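Local structure of mRNA export factor MEX67 (Candida albicans, 1Q40) at residues 27-32 against 110-115; 37-42 against 197-202; 47-52 against 71-76; 142-147 against 176-181; 149-154 against 166-171. The protein probably acts as the NTF2-like middle domain of an mRNA export receptor, pairing with a second protein chain to help carry mRNA out of the nucleus. All blocks are in the same frame, centred on the assembly; numbering follows the deposited sequence.

Contact 1: residues 27-32 against 110-115; sequences LWDANR and TRHDII
His112 and Asp29 form a His-carboxylate pair where the last turn of helix 14-29 meets the end of strand 109-111. His112 ND1 donates to the syn lone pair of Asp29 OD1 at 2.9 Å. The carboxylate and imidazole planes are nearly coplanar, 17° apart. The same Asp29 OD1 is met on its anti side, somewhat out of the carboxylate plane, by Thr110 OG1 at 2.8 Å. The other oxygen, Asp29 OD2, takes the backbone His112 N at 2.8 Å in an almost straight bond, on the syn side and tilted out of the plane. Trp28 CD1 comes 3.5 Å from His112 CE1, the two rings meeting obliquely. One face of the Trp28 ring carries Arg32 NE, which also donates to Trp28 O at 2.9 Å. Arg32 NH2 makes a weak bond to Thr110 OG1 at 3.3 Å, with that oxygen at the guanidinium edge, near its plane. A water donates to Trp28 O and accepts from Thr110 N. Arg32 NH1 bonds to Phe104 O and Leu107 O. Three N-H and O-H donors thus grip one carboxylate, which would fix its rotation. Its negative charge would probably raise the proton affinity of the imidazole.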
# COMPACT_ATOMS: atom_id res chain seq x y z
N LEU B 27 15.55 15.66 -5.68
CA LEU B 27 15.89 16.31 -4.40
C LEU B 27 15.92 15.33 -3.22
O LEU B 27 16.69 15.52 -2.27
CB LEU B 27 14.91 17.46 -4.10
CG LEU B 27 14.89 18.58 -5.15
CD1 LEU B 27 14.02 19.74 -4.70
CD2 LEU B 27 16.29 19.07 -5.46
N TRP B 28 15.11 14.28 -3.29
CA TRP B 28 15.12 13.23 -2.26
C TRP B 28 16.48 12.52 -2.23
O TRP B 28 16.95 12.13 -1.17
CB TRP B 28 14.00 12.21 -2.51
CG TRP B 28 13.92 11.17 -1.44
CD1 TRP B 28 14.41 9.90 -1.50
CD2 TRP B 28 13.35 11.33 -0.14
NE1 TRP B 28 14.17 9.24 -0.31
CE2 TRP B 28 13.52 10.10 0.54
CE3 TRP B 28 12.70 12.38 0.52
CZ2 TRP B 28 13.07 9.90 1.84
CZ3 TRP B 28 12.25 12.17 1.81
CH2 TRP B 28 12.44 10.95 2.46
N ASP B 29 17.09 12.37 -3.39
CA ASP B 29 18.43 11.80 -3.49
C ASP B 29 19.53 12.85 -3.24
O ASP B 29 20.63 12.49 -2.86
CB ASP B 29 18.66 11.17 -4.87
CG ASP B 29 17.75 9.98 -5.15
OD1 ASP B 29 17.17 9.36 -4.22
OD2 ASP B 29 17.58 9.58 -6.32
N ALA B 30 19.24 14.12 -3.48
CA ALA B 30 20.26 15.18 -3.39
C ALA B 30 20.18 15.99 -2.09
O ALA B 30 20.99 15.80 -1.19
CB ALA B 30 20.17 16.10 -4.61
N ASN B 31 19.22 16.91 -2.01
CA ASN B 31 19.07 17.77 -0.84
C ASN B 31 17.62 17.78 -0.34
O ASN B 31 16.78 18.47 -0.90
CB ASN B 31 19.54 19.19 -1.18
CG ASN B 31 19.71 20.06 0.05
OD1 ASN B 31 19.44 19.63 1.18
ND2 ASN B 31 20.17 21.29 -0.16
N ARG B 32 17.34 17.01 0.70
CA ARG B 32 15.98 16.88 1.22
C ARG B 32 15.42 18.16 1.86
O ARG B 32 14.21 18.32 1.95
CB ARG B 32 15.89 15.72 2.21
CG ARG B 32 15.93 14.38 1.51
CD ARG B 32 16.06 13.19 2.43
NE ARG B 32 16.30 11.98 1.65
CZ ARG B 32 16.69 10.81 2.15
NH1 ARG B 32 16.87 10.66 3.45
NH2 ARG B 32 16.89 9.78 1.33
N THR B 110 19.80 7.99 -0.62
CA THR B 110 19.36 7.10 -1.69
C THR B 110 19.76 7.57 -3.08
O THR B 110 20.11 8.73 -3.31
CB THR B 110 17.82 7.01 -1.68
OG1 THR B 110 17.26 8.33 -1.64
CG2 THR B 110 17.31 6.32 -0.39
N ARG B 111 19.65 6.64 -4.02
CA ARG B 111 19.54 6.98 -5.43
C ARG B 111 18.45 6.13 -6.07
O ARG B 111 18.49 4.90 -6.03
CB ARG B 111 20.88 6.87 -6.14
CG ARG B 111 21.60 5.58 -5.96
CD ARG B 111 21.59 4.71 -7.21
NE ARG B 111 22.48 5.21 -8.25
CZ ARG B 111 22.55 4.71 -9.48
NH1 ARG B 111 21.77 3.69 -9.83
NH2 ARG B 111 23.39 5.24 -10.36
N HIS B 112 17.43 6.81 -6.59
CA HIS B 112 16.36 6.22 -7.38
C HIS B 112 16.73 6.48 -8.84
O HIS B 112 16.87 7.62 -9.26
CB HIS B 112 15.03 6.91 -7.09
CG HIS B 112 14.54 6.74 -5.68
ND1 HIS B 112 15.16 7.34 -4.60
CD2 HIS B 112 13.48 6.06 -5.18
CE1 HIS B 112 14.50 7.03 -3.49
NE2 HIS B 112 13.48 6.26 -3.82
N ASP B 113 16.86 5.41 -9.62
CA ASP B 113 17.39 5.51 -10.99
C ASP B 113 16.24 5.71 -11.99
O ASP B 113 16.08 4.94 -12.93
CB ASP B 113 18.20 4.23 -11.27
CG ASP B 113 19.03 4.32 -12.53
OD1 ASP B 113 19.58 5.40 -12.84
OD2 ASP B 113 19.18 3.32 -13.27
N ILE B 114 15.45 6.76 -11.77
CA ILE B 114 14.22 6.99 -12.52
C ILE B 114 14.44 7.62 -13.90
O ILE B 114 13.63 7.43 -14.80
CB ILE B 114 13.22 7.85 -11.70
CG1 ILE B 114 11.81 7.79 -12.32
CG2 ILE B 114 13.68 9.30 -11.57
CD1 ILE B 114 10.69 7.61 -11.30
N ILE B 115 15.53 8.37 -14.07
CA ILE B 115 15.86 9.00 -15.36
C ILE B 115 16.41 7.95 -16.34
O ILE B 115 15.95 7.86 -17.47
CB ILE B 115 16.89 10.15 -15.17
CG1 ILE B 115 16.26 11.31 -14.39
CG2 ILE B 115 17.42 10.65 -16.53
CD1 ILE B 115 17.28 12.18 -13.67
O HOH W 1 19.33 11.10 -0.32

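Contact 2: residues 37-42 against 197-202; sequences ILYQNE and MIVASD
Two direct hydrogen bonds cross between Leu38-Tyr39 and Val199-Asp202. Val199 N donates to Leu38 O at 2.8 Å, and the carbonyl also takes a CA-H...O contact from Ile198 CA. Tyr39 OH donates to the anti lone pair of Asp202 OD2 at a short 2.5 Å. Ring and carboxylate lie nearly in one plane, 13° apart. A third, indirect link is a water that donates to Glu42 O and Ala200 O.

The apolar contacts centre on Val199. Val199 CB sits over one face of the Tyr39 ring in a CH-pi contact, 4.2 Å from the ring centroid. Val199 CG1 touches Tyr39 CE1 at 3.6 Å. On its other branch, Val199 CG2 meets Leu38 CB at 3.9 Å. Ile198 CD1 packs on Gln40 CG at 3.5 Å, the side chains crossing at about a right angle.

Asp202 OD2 also forms a salt bridge with Arg185, and Tyr39 OH a hydrogen bond with Tyr24 OH of helix 14-29. Ser201 OG, on the same strand, bonds to a polar side chain of the partner chain. A loop from the N-terminal helix packed on a curved sheet in this way fits the NTF2-like fold.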
# COMPACT_ATOMS: atom_id res chain seq x y z
N ILE B 37 9.46 23.10 1.35
CA ILE B 37 8.45 24.05 0.88
C ILE B 37 7.11 23.37 0.54
O ILE B 37 6.05 23.98 0.67
CB ILE B 37 9.01 24.87 -0.33
CG1 ILE B 37 8.11 26.08 -0.65
CG2 ILE B 37 9.16 24.00 -1.57
CD1 ILE B 37 8.18 27.21 0.40
N LEU B 38 7.16 22.11 0.11
CA LEU B 38 5.94 21.34 -0.21
C LEU B 38 5.06 21.05 1.00
O LEU B 38 3.89 20.74 0.86
CB LEU B 38 6.30 20.01 -0.87
CG LEU B 38 7.03 20.06 -2.21
CD1 LEU B 38 7.52 18.67 -2.58
CD2 LEU B 38 6.13 20.63 -3.29
N TYR B 39 5.63 21.13 2.20
CA TYR B 39 4.90 20.73 3.40
C TYR B 39 4.52 21.96 4.21
O TYR B 39 5.26 22.94 4.27
CB TYR B 39 5.75 19.75 4.21
CG TYR B 39 6.08 18.48 3.45
CD1 TYR B 39 5.30 17.33 3.59
CD2 TYR B 39 7.18 18.42 2.59
CE1 TYR B 39 5.59 16.17 2.90
CE2 TYR B 39 7.48 17.26 1.89
CZ TYR B 39 6.68 16.13 2.05
OH TYR B 39 6.98 14.98 1.36
N GLN B 40 3.34 21.91 4.83
CA GLN B 40 2.83 22.99 5.68
C GLN B 40 2.56 22.47 7.09
O GLN B 40 2.88 21.33 7.40
CB GLN B 40 1.57 23.58 5.06
CG GLN B 40 1.75 24.08 3.63
CD GLN B 40 2.52 25.39 3.56
OE1 GLN B 40 3.71 25.44 3.91
NE2 GLN B 40 1.85 26.45 3.09
N ASN B 41 1.97 23.32 7.94
CA ASN B 41 1.75 22.99 9.36
C ASN B 41 0.91 21.74 9.61
O ASN B 41 1.22 20.95 10.50
CB ASN B 41 1.10 24.17 10.11
CG ASN B 41 2.08 25.29 10.37
OD1 ASN B 41 3.28 25.09 10.37
ND2 ASN B 41 1.55 26.49 10.60
N GLU B 42 -0.14 21.56 8.81
CA GLU B 42 -1.06 20.43 8.95
C GLU B 42 -0.63 19.16 8.17
O GLU B 42 -1.26 18.12 8.29
CB GLU B 42 -2.47 20.85 8.51
CG GLU B 42 -3.16 21.82 9.47
CD GLU B 42 -4.66 21.99 9.18
OE1 GLU B 42 -5.08 21.83 8.00
OE2 GLU B 42 -5.42 22.28 10.13
N MSE B 197 1.91 23.81 -4.96
CA MSE B 197 1.57 22.42 -4.63
C MSE B 197 1.94 22.15 -3.17
O MSE B 197 3.05 22.45 -2.74
CB MSE B 197 2.29 21.43 -5.55
CG MSE B 197 1.63 21.29 -6.93
SE MSE B 197 2.45 19.92 -8.06
CE MSE B 197 4.13 20.81 -8.48
N ILE B 198 0.99 21.60 -2.41
CA ILE B 198 1.20 21.24 -1.01
C ILE B 198 0.94 19.75 -0.82
O ILE B 198 -0.13 19.25 -1.15
CB ILE B 198 0.25 22.07 -0.11
CG1 ILE B 198 0.56 23.57 -0.22
CG2 ILE B 198 0.30 21.60 1.34
CD1 ILE B 198 1.99 23.96 0.15
N VAL B 199 1.93 19.03 -0.29
CA VAL B 199 1.74 17.65 0.13
C VAL B 199 1.02 17.63 1.48
O VAL B 199 1.59 18.01 2.51
CB VAL B 199 3.09 16.88 0.23
CG1 VAL B 199 2.88 15.44 0.66
CG2 VAL B 199 3.84 16.93 -1.11
N ALA B 200 -0.25 17.23 1.44
CA ALA B 200 -1.08 17.10 2.63
C ALA B 200 -0.74 15.85 3.45
O ALA B 200 -0.79 15.88 4.67
CB ALA B 200 -2.55 17.06 2.25
N SER B 201 -0.44 14.77 2.74
CA SER B 201 -0.18 13.45 3.33
C SER B 201 0.87 12.73 2.51
O SER B 201 0.89 12.84 1.29
CB SER B 201 -1.47 12.61 3.38
OG SER B 201 -1.19 11.25 3.73
N ASP B 202 1.74 11.98 3.18
CA ASP B 202 2.89 11.33 2.57
C ASP B 202 3.19 10.08 3.39
O ASP B 202 3.57 10.19 4.56
CB ASP B 202 4.05 12.32 2.62
CG ASP B 202 5.29 11.84 1.92
OD1 ASP B 202 5.40 10.65 1.55
OD2 ASP B 202 6.25 12.61 1.72
O HOH W 2 -2.74 16.37 6.65

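Contact 3: residues 47-52 against 71-76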
# COMPACT_ATOMS: atom_id res chain seq x y z
N MSE B 47 6.50 6.69 7.96
CA MSE B 47 7.15 5.59 7.25
C MSE B 47 6.86 4.28 7.99
O MSE B 47 6.87 4.24 9.23
CB MSE B 47 8.66 5.85 7.16
CG MSE B 47 9.46 4.74 6.47
SE MSE B 47 10.03 3.33 7.72
CE MSE B 47 10.89 4.40 9.04
N GLN B 48 6.58 3.23 7.23
CA GLN B 48 6.28 1.89 7.78
C GLN B 48 7.17 0.84 7.11
O GLN B 48 7.43 0.91 5.92
CB GLN B 48 4.76 1.58 7.58
CG GLN B 48 4.26 1.63 6.12
CD GLN B 48 2.74 1.38 5.96
OE1 GLN B 48 2.21 0.41 6.49
NE2 GLN B 48 2.07 2.26 5.23
N VAL B 49 7.65 -0.13 7.89
CA VAL B 49 8.42 -1.26 7.39
C VAL B 49 7.52 -2.50 7.34
O VAL B 49 6.81 -2.81 8.31
CB VAL B 49 9.66 -1.55 8.27
CG1 VAL B 49 10.35 -2.85 7.84
CG2 VAL B 49 10.62 -0.38 8.23
N ASP B 50 7.56 -3.20 6.21
CA ASP B 50 6.93 -4.52 6.04
C ASP B 50 8.01 -5.57 5.74
O ASP B 50 8.32 -5.85 4.60
CB ASP B 50 5.92 -4.47 4.89
CG ASP B 50 5.17 -5.79 4.71
OD1 ASP B 50 5.42 -6.77 5.46
OD2 ASP B 50 4.29 -5.93 3.82
N SER B 51 8.57 -6.14 6.80
CA SER B 51 9.66 -7.10 6.69
C SER B 51 9.21 -8.45 6.14
O SER B 51 10.03 -9.26 5.74
CB SER B 51 10.37 -7.27 8.04
OG SER B 51 9.52 -7.86 9.01
N SER B 52 7.90 -8.70 6.15
CA SER B 52 7.35 -9.96 5.67
C SER B 52 6.96 -9.95 4.19
O SER B 52 6.44 -10.94 3.69
CB SER B 52 6.12 -10.32 6.50
OG SER B 52 5.80 -11.69 6.26
N GLY B 71 17.65 -2.26 10.19
CA GLY B 71 18.13 -1.50 11.35
C GLY B 71 17.96 0.01 11.38
O GLY B 71 17.66 0.57 12.43
N TYR B 72 18.14 0.69 10.25
CA TYR B 72 17.96 2.15 10.21
C TYR B 72 16.49 2.61 10.24
O TYR B 72 16.20 3.76 10.56
CB TYR B 72 18.63 2.74 8.96
CG TYR B 72 20.13 2.93 9.08
CD1 TYR B 72 21.00 2.43 8.13
CD2 TYR B 72 20.67 3.62 10.17
CE1 TYR B 72 22.39 2.59 8.25
CE2 TYR B 72 22.05 3.79 10.30
CZ TYR B 72 22.90 3.28 9.34
OH TYR B 72 24.25 3.47 9.49
N TYR B 73 15.58 1.70 9.92
CA TYR B 73 14.16 1.98 9.73
C TYR B 73 13.24 1.57 10.88
O TYR B 73 12.15 2.14 11.04
CB TYR B 73 13.69 1.23 8.49
CG TYR B 73 14.38 1.63 7.21
CD1 TYR B 73 13.87 2.66 6.43
CD2 TYR B 73 15.53 1.00 6.79
CE1 TYR B 73 14.48 3.05 5.25
CE2 TYR B 73 16.17 1.37 5.58
CZ TYR B 73 15.62 2.39 4.82
OH TYR B 73 16.21 2.80 3.64
N LEU B 74 13.67 0.59 11.67
CA LEU B 74 12.76 -0.08 12.60
C LEU B 74 12.26 0.80 13.72
O LEU B 74 11.09 0.70 14.10
CB LEU B 74 13.42 -1.32 13.21
CG LEU B 74 13.63 -2.50 12.27
CD1 LEU B 74 14.45 -3.54 13.00
CD2 LEU B 74 12.32 -3.07 11.83
N ASN B 75 13.11 1.65 14.29
CA ASN B 75 12.67 2.46 15.44
C ASN B 75 11.61 3.47 15.05
O ASN B 75 10.74 3.81 15.85
CB ASN B 75 13.84 3.17 16.11
CG ASN B 75 13.43 3.81 17.42
OD1 ASN B 75 12.85 3.15 18.29
ND2 ASN B 75 13.70 5.10 17.57
N ASN B 76 11.67 3.95 13.81
CA ASN B 76 10.73 4.93 13.32
C ASN B 76 9.55 4.36 12.52
O ASN B 76 8.70 5.12 12.05
CB ASN B 76 11.47 5.97 12.48
CG ASN B 76 12.38 6.85 13.34
OD1 ASN B 76 12.16 6.99 14.54
ND2 ASN B 76 13.40 7.43 12.72
O HOH W 3 7.46 7.13 10.73
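Met47 N gives its hydrogen to a water at 3.0 Å, and that water lies 2.7 Å from Asn76 O. This bridge is the polar link here, as no direct hydrogen bond joins the two segments. The rest is packing of side chains, largely apolar.

Met47 is a selenomethionine. Its chain bends at chi2 and chi3, and the side chains of Met47 and Tyr73 cross at about a right angle. SE lies at the edge of the Tyr73 ring, near its plane, in a Met-aromatic contact. Met47 SE is 4.1 Å from Tyr73 CD1. Met47 CE, the methyl, touches Tyr73 O at 3.3 Å and Asn76 CB at 3.8 Å. One methyl group therefore fits against both ends of the 73-76 turn.

Val49 works on the same side, two residues on. Val49 CG2 meets Tyr73 CB at 3.5 Å, the two side chains crossing at about a right angle. Val49 CG1 makes a looser contact with Leu74 CD2 at 4.5 Å.

The polar ends are held elsewhere: Tyr73 OH bonds to Glu144 OE2, and Asn76 ND2 to Gln106 OE1. Gln48 and Asp50 reach the partner chain. Strand 44-49 runs parallel to its neighbour, strand 198-208, where Met47 touches Leu204 and Ile206 and Tyr73 also rests on Ile206. The loop 71-76 thus covers the end of this pair of strands.

Contact 4: residues 142-147 against 176-181; sequences FDEVAQ and IPLSKK
Phe142 and Lys181 start the antiparallel pairing of strands 134-146 and 181-190 in the curved sheet of this NTF2-like domain. They are a hydrogen-bonded pair: Phe142 N donates to Lys181 O at 3.0 Å, and Lys181 N returns a bond to Phe142 O. Their side chains lie on the same face of the sheet. Phe142 CZ, at the rim of the ring, meets Lys181 CB at 3.7 Å, and Glu144 CG lies at the ring edge, in its plane.

Glu144 points across to the other segment with its chain extended. Its two oxygens are used separately, each met from above the carboxylate plane. Glu144 OE1 takes Ser179 N at 3.0 Å. Glu144 OE2 forms a salt bridge with Lys181 NZ at 2.8 Å and also accepts from Tyr73 OH. Lys181 NZ has a second partner in Ser179 OG. A water gives a further link between Glu144 OE1 and Pro177 O.

Asp143 and Lys180 lie side by side and point the same way. Their charged ends are only in a long salt bridge, with Asp143 OD1 3.7 Å from Lys180 NZ. Farther along, Leu178 CD1 packs on Ala146 CA, also at 3.7 Å. Backbone Glu144 N is buried by the contact and has no partner in the model.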
# COMPACT_ATOMS: atom_id res chain seq x y z
N PHE B 142 15.20 1.34 -4.67
CA PHE B 142 16.32 2.29 -4.60
C PHE B 142 17.58 1.63 -4.06
O PHE B 142 17.54 0.54 -3.48
CB PHE B 142 15.96 3.54 -3.77
CG PHE B 142 15.53 3.26 -2.34
CD1 PHE B 142 16.46 2.93 -1.35
CD2 PHE B 142 14.20 3.36 -1.98
CE1 PHE B 142 16.05 2.67 -0.03
CE2 PHE B 142 13.79 3.10 -0.66
CZ PHE B 142 14.72 2.77 0.30
N ASP B 143 18.72 2.28 -4.31
CA ASP B 143 19.98 1.94 -3.68
C ASP B 143 20.18 2.86 -2.49
O ASP B 143 19.79 4.02 -2.52
CB ASP B 143 21.14 2.16 -4.65
CG ASP B 143 21.11 1.19 -5.80
OD1 ASP B 143 21.64 0.07 -5.62
OD2 ASP B 143 20.58 1.45 -6.90
N GLU B 144 20.78 2.33 -1.43
CA GLU B 144 21.20 3.16 -0.32
C GLU B 144 22.67 3.48 -0.55
O GLU B 144 23.47 2.57 -0.69
CB GLU B 144 21.00 2.44 1.00
CG GLU B 144 19.53 2.22 1.33
CD GLU B 144 19.32 1.35 2.57
OE1 GLU B 144 20.32 0.81 3.09
OE2 GLU B 144 18.16 1.20 3.01
N VAL B 145 23.00 4.76 -0.60
CA VAL B 145 24.36 5.21 -0.90
C VAL B 145 25.14 5.71 0.33
O VAL B 145 26.36 5.83 0.28
CB VAL B 145 24.37 6.31 -1.99
CG1 VAL B 145 23.81 5.76 -3.30
CG2 VAL B 145 23.59 7.55 -1.56
N ALA B 146 24.44 6.00 1.42
CA ALA B 146 25.08 6.44 2.64
C ALA B 146 24.13 6.33 3.83
O ALA B 146 22.91 6.30 3.67
CB ALA B 146 25.61 7.90 2.51
N GLN B 147 24.73 6.26 5.02
CA GLN B 147 23.99 6.25 6.29
C GLN B 147 23.14 7.52 6.35
O GLN B 147 23.46 8.50 5.67
CB GLN B 147 24.96 6.19 7.49
CG GLN B 147 25.80 7.46 7.69
CD GLN B 147 26.93 7.32 8.74
OE1 GLN B 147 27.54 6.26 8.88
NE2 GLN B 147 27.21 8.42 9.45
N ILE B 176 25.48 -0.86 10.65
CA ILE B 176 24.32 -1.39 9.92
C ILE B 176 24.64 -1.37 8.42
O ILE B 176 25.09 -0.36 7.90
CB ILE B 176 23.06 -0.54 10.19
CG1 ILE B 176 22.71 -0.58 11.69
CG2 ILE B 176 21.88 -1.05 9.38
CD1 ILE B 176 21.78 0.50 12.13
N PRO B 177 24.41 -2.48 7.72
CA PRO B 177 24.71 -2.52 6.29
C PRO B 177 23.72 -1.70 5.46
O PRO B 177 22.55 -1.55 5.82
CB PRO B 177 24.64 -4.02 5.95
CG PRO B 177 23.74 -4.61 6.97
CD PRO B 177 23.86 -3.76 8.20
N LEU B 178 24.23 -1.13 4.38
CA LEU B 178 23.40 -0.46 3.39
C LEU B 178 23.06 -1.50 2.33
O LEU B 178 23.89 -2.34 2.00
CB LEU B 178 24.13 0.74 2.78
CG LEU B 178 24.63 1.82 3.74
CD1 LEU B 178 25.57 2.76 3.02
CD2 LEU B 178 23.49 2.61 4.36
N SER B 179 21.83 -1.45 1.83
CA SER B 179 21.36 -2.37 0.79
C SER B 179 20.19 -1.76 0.02
O SER B 179 19.56 -0.80 0.47
CB SER B 179 20.92 -3.71 1.40
OG SER B 179 19.63 -3.62 2.01
N LYS B 180 19.89 -2.36 -1.12
CA LYS B 180 18.72 -2.00 -1.90
C LYS B 180 17.48 -2.31 -1.09
O LYS B 180 17.47 -3.23 -0.30
CB LYS B 180 18.67 -2.78 -3.22
CG LYS B 180 19.80 -2.48 -4.17
CD LYS B 180 19.70 -3.32 -5.42
CE LYS B 180 19.05 -2.56 -6.57
NZ LYS B 180 19.97 -2.40 -7.73
N LYS B 181 16.44 -1.50 -1.29
CA LYS B 181 15.11 -1.80 -0.75
C LYS B 181 14.06 -1.58 -1.85
O LYS B 181 14.28 -0.83 -2.78
CB LYS B 181 14.78 -0.88 0.43
CG LYS B 181 15.82 -0.86 1.55
CD LYS B 181 15.78 -2.10 2.41
CE LYS B 181 16.57 -1.91 3.70
NZ LYS B 181 17.99 -1.54 3.44
O HOH W 4 20.28 0.04 5.64

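Contact 5: residues 149-154 against 166-171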
# COMPACT_ATOMS: atom_id res chain seq x y z
N GLU B 149 21.74 11.11 7.72
CA GLU B 149 22.37 12.25 8.37
C GLU B 149 22.30 12.11 9.89
O GLU B 149 23.29 12.35 10.59
CB GLU B 149 21.72 13.55 7.92
CG GLU B 149 22.23 14.78 8.66
CD GLU B 149 21.78 16.08 8.03
OE1 GLU B 149 20.88 16.05 7.17
OE2 GLU B 149 22.32 17.14 8.41
N VAL B 150 21.14 11.69 10.38
CA VAL B 150 20.85 11.53 11.80
C VAL B 150 20.52 10.06 12.07
O VAL B 150 19.62 9.51 11.45
CB VAL B 150 19.66 12.41 12.23
CG1 VAL B 150 19.29 12.20 13.71
CG2 VAL B 150 19.96 13.88 11.96
N ASP B 151 21.24 9.44 13.00
CA ASP B 151 21.06 8.01 13.27
C ASP B 151 19.86 7.81 14.18
O ASP B 151 19.92 8.13 15.36
CB ASP B 151 22.31 7.42 13.92
CG ASP B 151 22.35 5.89 13.88
OD1 ASP B 151 21.28 5.22 13.90
OD2 ASP B 151 23.44 5.26 13.81
N GLY B 152 18.75 7.31 13.63
CA GLY B 152 17.55 7.05 14.41
C GLY B 152 17.31 5.58 14.71
O GLY B 152 16.17 5.19 14.90
N SER B 153 18.37 4.78 14.77
CA SER B 153 18.27 3.32 14.84
C SER B 153 18.06 2.74 16.25
O SER B 153 17.36 1.73 16.41
CB SER B 153 19.51 2.67 14.20
OG SER B 153 20.68 2.97 14.93
N ALA B 154 18.67 3.36 17.26
CA ALA B 154 18.56 2.87 18.64
C ALA B 154 17.12 2.95 19.14
O ALA B 154 16.58 4.05 19.34
CB ALA B 154 19.48 3.67 19.56
N ARG B 166 31.87 8.78 17.29
CA ARG B 166 32.38 9.85 16.42
C ARG B 166 31.91 9.72 14.97
O ARG B 166 31.87 10.72 14.24
CB ARG B 166 33.92 9.88 16.47
CG ARG B 166 34.61 8.72 15.75
CD ARG B 166 36.06 8.49 16.19
NE ARG B 166 37.01 8.74 15.11
CZ ARG B 166 38.33 8.50 15.18
NH1 ARG B 166 38.87 8.01 16.30
NH2 ARG B 166 39.10 8.75 14.14
N TYR B 167 31.55 8.50 14.55
CA TYR B 167 31.12 8.24 13.17
C TYR B 167 29.61 8.45 12.93
O TYR B 167 29.17 8.50 11.77
CB TYR B 167 31.54 6.83 12.75
CG TYR B 167 33.03 6.56 12.95
CD1 TYR B 167 33.47 5.45 13.67
CD2 TYR B 167 33.99 7.42 12.42
CE1 TYR B 167 34.83 5.21 13.85
CE2 TYR B 167 35.35 7.19 12.59
CZ TYR B 167 35.77 6.08 13.31
OH TYR B 167 37.11 5.85 13.49
N HIS B 168 28.84 8.56 14.01
CA HIS B 168 27.40 8.82 13.95
C HIS B 168 26.88 9.41 15.27
O HIS B 168 27.54 9.31 16.30
CB HIS B 168 26.62 7.54 13.63
CG HIS B 168 26.61 6.55 14.76
ND1 HIS B 168 27.65 5.68 15.00
CD2 HIS B 168 25.69 6.32 15.73
CE1 HIS B 168 27.36 4.94 16.06
NE2 HIS B 168 26.18 5.31 16.52
N SER B 169 25.69 10.02 15.22
CA SER B 169 25.04 10.56 16.41
C SER B 169 24.32 9.46 17.18
O SER B 169 24.10 8.37 16.66
CB SER B 169 24.04 11.67 16.05
OG SER B 169 22.95 11.18 15.28
N GLY B 170 23.94 9.75 18.42
CA GLY B 170 23.23 8.80 19.26
C GLY B 170 24.13 7.72 19.85
O GLY B 170 25.35 7.78 19.69
N PRO B 171 23.52 6.74 20.52
CA PRO B 171 24.27 5.68 21.21
C PRO B 171 25.06 4.76 20.28
O PRO B 171 24.69 4.59 19.11
CB PRO B 171 23.17 4.87 21.94
CG PRO B 171 21.93 5.71 21.88
CD PRO B 171 22.06 6.57 20.67
O HOH W 5 24.35 10.39 12.44
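The backbones of Asp151 and Ser169 pass each other at 5.7 Å between CA atoms, in two loop segments that run the same general way, 29° apart. No clear direct hydrogen bond crosses between them. A water donates to Glu149 O and accepts from Ser169 N, so it bridges the two backbones.

Asp151 is the main side chain on one side. Asp151 OD2 comes to 3.1 Å from His168 CD2, oblique to the ring, with the carboxylate and imidazole planes 54° apart. The other oxygen serves its own segment. Asp151 OD1 accepts from Ser153 N at 3.1 Å, which makes an Asx turn, and also from Ser153 OG. These two bonds, with that of Asp151 OD2 to His173, hold the carboxylate.

The imidazole has a bond within its own segment: His168 NE2 donates to Pro171 O at 3.1 Å, with that oxygen in the ring plane. Ser169 OG lies 4.1 Å from Val150 CG1. At the far end Ala154 CB packs on Pro171 CG at 3.9 Å. Gly170 turns the backbone before the proline with a positive phi.

This is a surface contact within the long loop joining strands 134-146 and 181-190. The ring of His173 also meets that of His168. Val150 makes a backbone bond to Gln105 and so ties the loop to the end of helix 96-105, while Tyr167 O takes a hydrogen bond from Gln147, just beyond strand 134-146.

How the contacts relate
From the N terminus, contact 1 opens at the end of helix 14-29 and contact 2 in the loop that follows. Contact 3 opens next on strand 44-49 and closes soon after, at 71-76, within the spans of both. Contact 1 closes at 110-115, so contacts 1 and 2 cross. Contact 4 opens on strand 134-146. Contact 5 opens and closes inside it before contact 4 closes at 176-181. Contact 2 closes last, on strand 198-208, and encloses contacts 3, 4 and 5. Contacts 1 to 4 all reach the one curved sheet. Contact 4 touches contacts 1, 3 and 5, and contacts 3 and 5 touch as well, while contact 2 lies apart, its centre about 27 Å from that of contact 4.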